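Local coordinates for protein CRISPR-associated endoribonuclease Cas2 (Thermococcus onnurineus, PDB 5G4D) that probably cuts single-stranded RNA as a magnesium-dependent endoribonuclease and, as a homodimer, joins a Cas1 homodimer in the CRISPR adaptive immune system, at residues R47-A50 with G51-L55. Sequence-based numbering, arbitrary orientation.
Sequences RIKA and GLLDL
I48 and L52 lie one turn apart on the helix 42-55, the second helix of the ferredoxin-like fold of Cas2, and touch side by side, CG2 of I48 being 3.9 Å from CD1 of L52. The CG2 branch of I48 stands anti to its backbone N (CG1 at chi1 -70°), which brings this methyl beside the leucine. Both side chains are buried and both rest on L24 of the helix 17-25, a place suited to purely aliphatic residues. K49 and L53 form a second i, i+4 pair; with L52 they reach L77 of the second subunit. The lysine suits this border: its CG lies 3.8 Å from CD1 of L53, and the extended stem beyond carries NZ to a salt bridge with E75 of the second subunit. Backbone i to i+4 hydrogen bonds tie the turns together: G51 N, L52 N and L53 N donate to the carbonyls of R47, I48 and K49 at about 160°. On the exposed side, which tolerates a small or charged residue, D54 N bonds A50 O at 3.2 Å, more bent at 146°. OD2 of D54 also lies 3.2 Å from A50 O without a hydrogen bond, a probably mildly unfavourable approach of two lone-pair-bearing oxygens.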
loop_
_atom_site.group_PDB
_atom_site.type_symbol
_atom_site.label_atom_id
_atom_site.label_comp_id
_atom_site.label_asym_id
_atom_site.label_seq_id
_atom_site.Cartn_x
_atom_site.Cartn_y
_atom_site.Cartn_z
ATOM N N ARG A 47 17.294 -6.996 6.722
ATOM C CA ARG A 47 17.417 -8.159 5.854
ATOM C C ARG A 47 16.366 -8.133 4.753
ATOM O O ARG A 47 16.636 -8.546 3.617
ATOM C CB ARG A 47 17.304 -9.442 6.676
ATOM C CG ARG A 47 18.584 -9.786 7.431
ATOM C CD ARG A 47 18.565 -11.203 7.987
ATOM N NE ARG A 47 17.409 -11.476 8.842
ATOM C CZ ARG A 47 17.293 -11.041 10.093
ATOM N NH1 ARG A 47 18.248 -10.290 10.614
ATOM N NH2 ARG A 47 16.221 -11.335 10.820
ATOM N N ILE A 48 15.159 -7.658 5.074
ATOM C CA ILE A 48 14.133 -7.503 4.046
ATOM C C ILE A 48 14.579 -6.484 3.007
ATOM O O ILE A 48 14.469 -6.713 1.797
ATOM C CB ILE A 48 12.794 -7.096 4.679
ATOM C CG1 ILE A 48 12.203 -8.260 5.476
ATOM C CG2 ILE A 48 11.806 -6.625 3.575
ATOM C CD1 ILE A 48 10.965 -7.876 6.301
ATOM N N LYS A 49 15.058 -5.329 3.472
ATOM C CA LYS A 49 15.550 -4.305 2.554
ATOM C C LYS A 49 16.675 -4.846 1.679
ATOM O O LYS A 49 16.685 -4.633 0.461
ATOM C CB LYS A 49 16.009 -3.078 3.343
ATOM C CG LYS A 49 16.726 -2.038 2.502
ATOM C CD LYS A 49 17.136 -0.845 3.341
ATOM C CE LYS A 49 18.093 0.057 2.574
ATOM N NZ LYS A 49 18.509 1.227 3.404
ATOM N N ALA A 50 17.634 -5.562 2.279
ATOM C CA ALA A 50 18.747 -6.097 1.494
ATOM C C ALA A 50 18.277 -7.156 0.500
ATOM O O ALA A 50 18.781 -7.220 -0.630
ATOM C CB ALA A 50 19.823 -6.667 2.420
ATOM N N GLY A 51 17.326 -8.004 0.901
ATOM C CA GLY A 51 16.776 -8.972 -0.035
ATOM C C GLY A 51 16.084 -8.312 -1.210
ATOM O O GLY A 51 16.238 -8.742 -2.360
ATOM N N LEU A 52 15.309 -7.256 -0.944
ATOM C CA LEU A 52 14.606 -6.559 -2.017
ATOM C C LEU A 52 15.584 -5.885 -2.973
ATOM O O LEU A 52 15.401 -5.935 -4.196
ATOM C CB LEU A 52 13.629 -5.538 -1.422
ATOM C CG LEU A 52 12.408 -6.170 -0.756
ATOM C CD1 LEU A 52 11.649 -5.106 0.013
ATOM C CD2 LEU A 52 11.482 -6.849 -1.794
ATOM N N LEU A 53 16.636 -5.262 -2.434
ATOM C CA LEU A 53 17.627 -4.606 -3.285
ATOM C C LEU A 53 18.325 -5.598 -4.207
ATOM O O LEU A 53 18.688 -5.246 -5.334
ATOM C CB LEU A 53 18.643 -3.868 -2.413
ATOM C CG LEU A 53 18.067 -2.641 -1.697
ATOM C CD1 LEU A 53 19.000 -2.138 -0.596
ATOM C CD2 LEU A 53 17.776 -1.526 -2.701
ATOM N N ASP A 54 18.494 -6.844 -3.765
ATOM C CA ASP A 54 19.105 -7.854 -4.621
ATOM C C ASP A 54 18.181 -8.296 -5.744
ATOM O O ASP A 54 18.664 -8.755 -6.784
ATOM C CB ASP A 54 19.533 -9.062 -3.787
ATOM C CG ASP A 54 20.848 -8.830 -3.067
ATOM O OD1 ASP A 54 21.776 -8.282 -3.699
ATOM O OD2 ASP A 54 20.953 -9.180 -1.871
ATOM N N LEU A 55 16.869 -8.155 -5.567
ATOM C CA LEU A 55 15.911 -8.661 -6.540
ATOM C C LEU A 55 15.392 -7.601 -7.502
ATOM O O LEU A 55 14.847 -7.960 -8.550
ATOM C CB LEU A 55 14.714 -9.294 -5.815
ATOM C CG LEU A 55 15.009 -10.556 -5.012
ATOM C CD1 LEU A 55 13.819 -10.909 -4.154
ATOM C CD2 LEU A 55 15.338 -11.698 -5.950
#